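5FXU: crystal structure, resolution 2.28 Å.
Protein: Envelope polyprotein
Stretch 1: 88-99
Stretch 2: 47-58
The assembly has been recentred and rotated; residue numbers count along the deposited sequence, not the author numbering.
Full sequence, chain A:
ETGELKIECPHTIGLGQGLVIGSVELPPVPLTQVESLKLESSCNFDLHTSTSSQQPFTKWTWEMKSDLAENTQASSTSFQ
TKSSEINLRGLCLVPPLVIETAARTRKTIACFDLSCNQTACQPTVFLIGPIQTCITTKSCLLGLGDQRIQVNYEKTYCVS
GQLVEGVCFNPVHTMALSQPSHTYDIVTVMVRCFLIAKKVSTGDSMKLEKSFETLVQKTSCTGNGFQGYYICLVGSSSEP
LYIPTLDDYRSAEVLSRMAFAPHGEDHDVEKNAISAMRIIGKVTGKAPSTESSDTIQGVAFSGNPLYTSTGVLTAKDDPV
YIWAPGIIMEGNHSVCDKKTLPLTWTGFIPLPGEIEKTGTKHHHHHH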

ATOM      1  N   LEU A  88      -9.093  14.228   1.928  1.00 49.64           N
ATOM      2  CA  LEU A  88      -7.823  14.210   1.218  1.00 49.81           C
ATOM      3  C   LEU A  88      -8.129  13.854  -0.230  1.00 49.93           C
ATOM      4  O   LEU A  88      -9.224  13.370  -0.525  1.00 48.91           O
ATOM      5  CB  LEU A  88      -6.874  13.185   1.861  1.00 49.22           C
ATOM      6  CG  LEU A  88      -6.441  13.499   3.308  1.00 49.37           C
ATOM      7  CD1 LEU A  88      -5.605  12.368   3.893  1.00 48.34           C
ATOM      8  CD2 LEU A  88      -5.663  14.802   3.400  1.00 50.49           C
ATOM      9  N   ARG A  89      -7.191  14.117  -1.132  1.00 50.41           N
ATOM     10  CA  ARG A  89      -7.296  13.602  -2.481  1.00 52.49           C
ATOM     11  C   ARG A  89      -6.024  12.989  -2.944  1.00 48.67           C
ATOM     12  O   ARG A  89      -4.953  13.337  -2.457  1.00 46.43           O
ATOM     13  CB  ARG A  89      -7.560  14.711  -3.486  1.00 58.40           C
ATOM     14  CG  ARG A  89      -8.692  15.684  -3.243  1.00 65.52           C
ATOM     15  CD  ARG A  89      -8.669  16.731  -4.374  1.00 71.57           C
ATOM     16  NE  ARG A  89      -9.931  17.462  -4.563  1.00 77.83           N
ATOM     17  CZ  ARG A  89     -11.006  17.025  -5.237  1.00 80.97           C
ATOM     18  NH1 ARG A  89     -11.028  15.817  -5.801  1.00 78.66           N
ATOM     19  NH2 ARG A  89     -12.093  17.801  -5.326  1.00 84.16           N
ATOM     20  N   GLY A  90      -6.148  12.120  -3.954  1.00 45.72           N
ATOM     21  CA  GLY A  90      -4.980  11.527  -4.590  1.00 43.99           C
ATOM     22  C   GLY A  90      -4.372  10.332  -3.871  1.00 41.68           C
ATOM     23  O   GLY A  90      -3.435   9.734  -4.389  1.00 43.49           O
ATOM     24  N   LEU A  91      -4.885   9.960  -2.704  1.00 39.79           N
ATOM     25  CA  LEU A  91      -4.322   8.829  -1.979  1.00 39.65           C
ATOM     26  C   LEU A  91      -4.715   7.513  -2.642  1.00 39.66           C
ATOM     27  O   LEU A  91      -5.704   7.443  -3.380  1.00 37.76           O
ATOM     28  CB  LEU A  91      -4.720   8.817  -0.504  1.00 39.89           C
ATOM     29  CG  LEU A  91      -3.805   9.677   0.365  1.00 41.13           C
ATOM     30  CD1 LEU A  91      -4.038  11.155   0.111  1.00 42.41           C
ATOM     31  CD2 LEU A  91      -4.002   9.349   1.832  1.00 41.44           C
ATOM     32  N   CYS A  92      -3.907   6.485  -2.374  1.00 40.27           N
ATOM     33  CA  CYS A  92      -4.129   5.159  -2.911  1.00 40.81           C
ATOM     34  C   CYS A  92      -5.274   4.442  -2.224  1.00 39.50           C
ATOM     35  O   CYS A  92      -5.051   3.511  -1.475  1.00 39.89           O
ATOM     36  CB  CYS A  92      -2.826   4.320  -2.873  1.00 40.77           C
ATOM     37  SG  CYS A  92      -1.480   4.934  -3.925  1.00 43.03           S
ATOM     38  N   LEU A  93      -6.484   4.885  -2.532  1.00 41.02           N
ATOM     39  CA  LEU A  93      -7.735   4.212  -2.188  1.00 42.95           C
ATOM     40  C   LEU A  93      -8.336   3.777  -3.506  1.00 42.39           C
ATOM     41  O   LEU A  93      -9.096   4.512  -4.139  1.00 46.08           O
ATOM     42  CB  LEU A  93      -8.738   5.136  -1.494  1.00 44.20           C
ATOM     43  CG  LEU A  93      -8.644   5.298   0.002  1.00 45.82           C
ATOM     44  CD1 LEU A  93      -7.437   6.159   0.314  1.00 46.10           C
ATOM     45  CD2 LEU A  93      -9.909   5.951   0.539  1.00 47.67           C
ATOM     46  N   VAL A  94      -8.005   2.580  -3.915  1.00 39.52           N
ATOM     47  CA  VAL A  94      -8.357   2.116  -5.227  1.00 38.64           C
ATOM     48  C   VAL A  94      -9.668   1.331  -5.098  1.00 38.24           C
ATOM     49  O   VAL A  94      -9.824   0.525  -4.188  1.00 37.08           O
ATOM     50  CB  VAL A  94      -7.210   1.266  -5.793  1.00 38.14           C
ATOM     51  CG1 VAL A  94      -7.501   0.880  -7.227  1.00 38.68           C
ATOM     52  CG2 VAL A  94      -5.902   2.044  -5.711  1.00 37.13           C
ATOM     53  N   PRO A  95     -10.640   1.598  -5.977  1.00 39.50           N
ATOM     54  CA  PRO A  95     -11.892   0.847  -5.873  1.00 39.88           C
ATOM     55  C   PRO A  95     -11.717  -0.588  -6.286  1.00 39.15           C
ATOM     56  O   PRO A  95     -10.773  -0.907  -7.001  1.00 39.09           O
ATOM     57  CB  PRO A  95     -12.832   1.553  -6.857  1.00 40.82           C
ATOM     58  CG  PRO A  95     -12.239   2.895  -7.068  1.00 41.21           C
ATOM     59  CD  PRO A  95     -10.755   2.698  -6.954  1.00 40.81           C
ATOM     60  N   PRO A  96     -12.645  -1.452  -5.872  1.00 40.11           N
ATOM     61  CA  PRO A  96     -12.595  -2.858  -6.329  1.00 40.05           C
ATOM     62  C   PRO A  96     -12.627  -2.969  -7.847  1.00 39.60           C
ATOM     63  O   PRO A  96     -13.229  -2.137  -8.491  1.00 39.95           O
ATOM     64  CB  PRO A  96     -13.860  -3.473  -5.732  1.00 41.05           C
ATOM     65  CG  PRO A  96     -14.345  -2.517  -4.693  1.00 41.14           C
ATOM     66  CD  PRO A  96     -13.805  -1.167  -5.008  1.00 40.22           C
ATOM     67  N   LEU A  97     -11.925  -3.965  -8.373  1.00 40.13           N
ATOM     68  CA  LEU A  97     -11.818  -4.287  -9.806  1.00 40.33           C
ATOM     69  C   LEU A  97     -10.914  -3.389 -10.656  1.00 39.37           C
ATOM     70  O   LEU A  97     -10.572  -3.758 -11.774  1.00 40.44           O
ATOM     71  CB  LEU A  97     -13.207  -4.412 -10.464  1.00 42.62           C
ATOM     72  CG  LEU A  97     -14.215  -5.323  -9.737  1.00 44.45           C
ATOM     73  CD1 LEU A  97     -15.504  -5.403 -10.537  1.00 45.14           C
ATOM     74  CD2 LEU A  97     -13.664  -6.733  -9.471  1.00 43.90           C
ATOM     75  N   VAL A  98     -10.524  -2.220 -10.161  1.00 38.08           N
ATOM     76  CA  VAL A  98      -9.799  -1.252 -10.995  1.00 36.85           C
ATOM     77  C   VAL A  98      -8.424  -1.798 -11.393  1.00 35.92           C
ATOM     78  O   VAL A  98      -8.102  -1.837 -12.585  1.00 35.83           O
ATOM     79  CB  VAL A  98      -9.714   0.120 -10.307  1.00 36.16           C
ATOM     80  CG1 VAL A  98      -8.738   1.037 -11.002  1.00 36.02           C
ATOM     81  CG2 VAL A  98     -11.095   0.744 -10.256  1.00 36.88           C
ATOM     82  N   ILE A  99      -7.641  -2.237 -10.405  1.00 34.25           N
ATOM     83  CA  ILE A  99      -6.349  -2.834 -10.692  1.00 34.34           C
ATOM     84  C   ILE A  99      -6.538  -4.185 -11.410  1.00 35.53           C
ATOM     85  O   ILE A  99      -5.833  -4.480 -12.377  1.00 35.01           O
ATOM     86  CB  ILE A  99      -5.476  -2.981  -9.427  1.00 33.22           C
ATOM     87  CG1 ILE A  99      -5.029  -1.600  -8.957  1.00 32.63           C
ATOM     88  CG2 ILE A  99      -4.247  -3.839  -9.709  1.00 32.88           C
ATOM     89  CD1 ILE A  99      -4.481  -1.560  -7.554  1.00 31.87           C
TER
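Stretch 2, residues 47-58: LHTSTSSQQPFT

A glutamine side chain can stand in for a strand partner where a β-ladder runs out, and the contact between these two segments of the envelope polyprotein shows how. Gln-55 belongs to a strand, yet its side chain turns back along the neighbouring segment, with chi1 at 60° and chi2 at -137°, between the usual wells. Its OE1 accepts a hydrogen bond from the backbone N of Leu-91, at 2.8 Å. Gly-90 N also lies near, 3.1 Å from Gln-55 OE1, but the angle is too poor for a second bond. The amide thus serves a backbone NH three residues beyond the strand pairing that Gln-55 makes with its own main chain.

That pairing is antiparallel and short. Leu-88 and Gln-55 form a hydrogen-bonded pair with their CA atoms 5.2 Å apart: Leu-88 N donates to Gln-55 O at 2.9 Å, and Gln-55 N donates to Leu-88 O at 2.8 Å. The first of these bonds is nearly straight, at 169°. Next to it, Gln-54 CA approaches Leu-88 O at 3.5 Å in a CA-H...O contact. As the first segment leaves the ladder it reaches Gly-90, whose phi of 82° is one that glycine tolerates easily. Here the second segment has a run of helical phi/psi values at 49-52, without the regular helical bonds, and Gly-90 N makes a weak hydrogen bond of 2.8 Å to Thr-51 O.

The two sides of the pairing differ in character. Leu-88 and Gln-55 send their side chains to one face of the sheet, where Phe-57 gathers three leucines. Leu-88 CD1 lies over a face of the aromatic ring, 3.9 Å from its centroid, in a CH-pi contact; Leu-93 CD1 meets the ring edge, 3.8 Å from Phe-57 CZ; and Leu-91 CD2 comes within 3.6 Å of the same Phe-57 CZ. On the other face Arg-89 and Gln-54 are exposed and polar. Arg-89 NH1 donates to Ser-52 O at 2.6 Å, with the carbonyl near the guanidinium plane, while the aliphatic part of Gln-54 covers one guanidinium face, its CG 3.4 Å from Arg-89 CZ.

Farther along, contact is kept by side chains rather than by ladder bonds. Thr-51 points toward the first segment, its CB 3.7 Å from Leu-91 O and its CG2 4.0 Å from Leu-93 O. Ser-50 OG reaches to 3.6 Å from Pro-95 CD and shares a hydrogen bond of 2.8 Å with His-48 ND1 within its own segment. A type II turn from Pro-95 to Val-98 then brings the chain to the His-48 ring: Val-98 CG1 sits 3.8 Å from the centroid, only 2° off the ring normal, although the CA atoms of Val-98 and His-48 are 8.3 Å apart. In all, 786 Å² is buried between the segments.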

ATOM      1  N   LEU A  47      -5.210   7.820 -17.546  1.00 59.49           N
ATOM      2  CA  LEU A  47      -5.350   7.897 -16.090  1.00 59.41           C
ATOM      3  C   LEU A  47      -6.757   7.522 -15.616  1.00 60.89           C
ATOM      4  O   LEU A  47      -7.742   8.082 -16.080  1.00 61.59           O
ATOM      5  CB  LEU A  47      -4.999   9.307 -15.572  1.00 60.06           C
ATOM      6  CG  LEU A  47      -3.590   9.620 -15.021  1.00 60.14           C
ATOM      7  CD1 LEU A  47      -3.639  10.783 -14.023  1.00 61.48           C
ATOM      8  CD2 LEU A  47      -2.857   8.419 -14.414  1.00 58.81           C
ATOM      9  N   HIS A  48      -6.830   6.583 -14.678  1.00 62.04           N
ATOM     10  CA  HIS A  48      -8.066   6.313 -13.965  1.00 65.78           C
ATOM     11  C   HIS A  48      -8.339   7.475 -12.984  1.00 68.76           C
ATOM     12  O   HIS A  48      -7.443   7.906 -12.271  1.00 66.50           O
ATOM     13  CB  HIS A  48      -7.986   4.969 -13.240  1.00 67.15           C
ATOM     14  CG  HIS A  48      -9.327   4.354 -12.981  1.00 71.84           C
ATOM     15  ND1 HIS A  48     -10.072   4.637 -11.857  1.00 72.70           N
ATOM     16  CD2 HIS A  48     -10.069   3.491 -13.720  1.00 73.97           C
ATOM     17  CE1 HIS A  48     -11.214   3.974 -11.909  1.00 74.02           C
ATOM     18  NE2 HIS A  48     -11.234   3.265 -13.026  1.00 75.16           N
ATOM     19  N   THR A  49      -9.568   7.987 -12.983  1.00 74.75           N
ATOM     20  CA  THR A  49      -9.929   9.231 -12.271  1.00 81.34           C
ATOM     21  C   THR A  49     -10.298   9.025 -10.791  1.00 82.12           C
ATOM     22  O   THR A  49     -10.339   9.987 -10.016  1.00 80.09           O
ATOM     23  CB  THR A  49     -11.132   9.919 -12.955  1.00 84.21           C
ATOM     24  OG1 THR A  49     -12.244   9.015 -12.970  1.00 85.01           O
ATOM     25  CG2 THR A  49     -10.787  10.337 -14.390  1.00 85.82           C
ATOM     26  N   SER A  50     -10.581   7.774 -10.425  1.00 84.57           N
ATOM     27  CA  SER A  50     -10.948   7.379  -9.048  1.00 86.96           C
ATOM     28  C   SER A  50     -10.145   8.037  -7.910  1.00 86.80           C
ATOM     29  O   SER A  50     -10.736   8.630  -7.000  1.00 85.89           O
ATOM     30  CB  SER A  50     -10.886   5.843  -8.882  1.00 86.05           C
ATOM     31  OG  SER A  50      -9.592   5.306  -9.192  1.00 85.84           O
ATOM     32  N   THR A  51      -8.814   7.938  -7.976  1.00 84.19           N
ATOM     33  CA  THR A  51      -7.950   8.308  -6.848  1.00 81.88           C
ATOM     34  C   THR A  51      -7.864   9.821  -6.584  1.00 82.38           C
ATOM     35  O   THR A  51      -7.644  10.237  -5.438  1.00 83.09           O
ATOM     36  CB  THR A  51      -6.544   7.681  -6.993  1.00 79.34           C
ATOM     37  OG1 THR A  51      -6.014   7.953  -8.298  1.00 81.74           O
ATOM     38  CG2 THR A  51      -6.614   6.165  -6.779  1.00 75.67           C
ATOM     39  N   SER A  52      -8.068  10.636  -7.620  1.00 83.40           N
ATOM     40  CA  SER A  52      -8.051  12.106  -7.482  1.00 85.39           C
ATOM     41  C   SER A  52      -9.359  12.748  -6.909  1.00 84.82           C
ATOM     42  O   SER A  52      -9.401  13.956  -6.685  1.00 84.49           O
ATOM     43  CB  SER A  52      -7.678  12.740  -8.828  1.00 87.49           C
ATOM     44  OG  SER A  52      -8.609  12.360  -9.830  1.00 89.49           O
ATOM     45  N   SER A  53     -10.413  11.956  -6.684  1.00 82.65           N
ATOM     46  CA  SER A  53     -11.618  12.437  -5.973  1.00 79.73           C
ATOM     47  C   SER A  53     -11.357  12.632  -4.458  1.00 75.50           C
ATOM     48  O   SER A  53     -10.363  12.134  -3.910  1.00 72.69           O
ATOM     49  CB  SER A  53     -12.772  11.456  -6.169  1.00 79.89           C
ATOM     50  OG  SER A  53     -12.525  10.268  -5.444  1.00 80.92           O
ATOM     51  N   GLN A  54     -12.273  13.340  -3.800  1.00 71.64           N
ATOM     52  CA  GLN A  54     -12.172  13.642  -2.370  1.00 67.64           C
ATOM     53  C   GLN A  54     -12.508  12.424  -1.549  1.00 63.51           C
ATOM     54  O   GLN A  54     -13.469  11.721  -1.845  1.00 61.62           O
ATOM     55  CB  GLN A  54     -13.125  14.749  -1.965  1.00 72.20           C
ATOM     56  CG  GLN A  54     -12.694  16.126  -2.393  1.00 77.00           C
ATOM     57  CD  GLN A  54     -13.573  17.172  -1.746  1.00 82.95           C
ATOM     58  OE1 GLN A  54     -14.722  17.313  -2.138  1.00 89.94           O
ATOM     59  NE2 GLN A  54     -13.067  17.874  -0.720  1.00 84.56           N
ATOM     60  N   GLN A  55     -11.724  12.191  -0.504  1.00 59.04           N
ATOM     61  CA  GLN A  55     -11.831  10.955   0.269  1.00 56.80           C
ATOM     62  C   GLN A  55     -11.731  11.266   1.777  1.00 52.96           C
ATOM     63  O   GLN A  55     -10.781  11.894   2.227  1.00 51.34           O
ATOM     64  CB  GLN A  55     -10.819   9.914  -0.277  1.00 56.92           C
ATOM     65  CG  GLN A  55      -9.341  10.326  -0.222  1.00 56.95           C
ATOM     66  CD  GLN A  55      -8.444  10.019  -1.450  1.00 54.64           C
ATOM     67  OE1 GLN A  55      -7.327  10.542  -1.522  1.00 52.23           O
ATOM     68  NE2 GLN A  55      -8.880   9.156  -2.370  1.00 53.77           N
ATOM     69  N   PRO A  56     -12.774  10.921   2.547  1.00 50.27           N
ATOM     70  CA  PRO A  56     -12.816  11.323   3.955  1.00 47.81           C
ATOM     71  C   PRO A  56     -11.918  10.484   4.882  1.00 43.59           C
ATOM     72  O   PRO A  56     -12.023   9.269   4.930  1.00 41.80           O
ATOM     73  CB  PRO A  56     -14.295  11.141   4.327  1.00 50.18           C
ATOM     74  CG  PRO A  56     -14.769  10.041   3.430  1.00 51.16           C
ATOM     75  CD  PRO A  56     -14.020  10.235   2.137  1.00 51.11           C
ATOM     76  N   PHE A  57     -11.069  11.183   5.618  1.00 41.74           N
ATOM     77  CA  PHE A  57     -10.115  10.636   6.570  1.00 39.46           C
ATOM     78  C   PHE A  57     -10.316  11.288   7.928  1.00 40.40           C
ATOM     79  O   PHE A  57     -10.701  12.450   8.031  1.00 41.03           O
ATOM     80  CB  PHE A  57      -8.690  10.955   6.132  1.00 37.68           C
ATOM     81  CG  PHE A  57      -8.085   9.934   5.224  1.00 37.08           C
ATOM     82  CD1 PHE A  57      -8.385   9.909   3.856  1.00 36.97           C
ATOM     83  CD2 PHE A  57      -7.199   9.010   5.720  1.00 35.65           C
ATOM     84  CE1 PHE A  57      -7.808   8.959   3.021  1.00 36.71           C
ATOM     85  CE2 PHE A  57      -6.625   8.071   4.895  1.00 35.26           C
ATOM     86  CZ  PHE A  57      -6.935   8.038   3.544  1.00 35.36           C
ATOM     87  N   THR A  58     -10.051  10.518   8.977  1.00 39.74           N
ATOM     88  CA  THR A  58      -9.907  11.070  10.288  1.00 39.02           C
ATOM     89  C   THR A  58      -8.448  11.391  10.469  1.00 37.13           C
ATOM     90  O   THR A  58      -7.629  10.513  10.390  1.00 36.12           O
ATOM     91  CB  THR A  58     -10.364  10.077  11.338  1.00 39.12           C
ATOM     92  OG1 THR A  58     -11.776   9.972  11.235  1.00 39.47           O
ATOM     93  CG2 THR A  58      -9.974  10.554  12.761  1.00 40.64           C
TER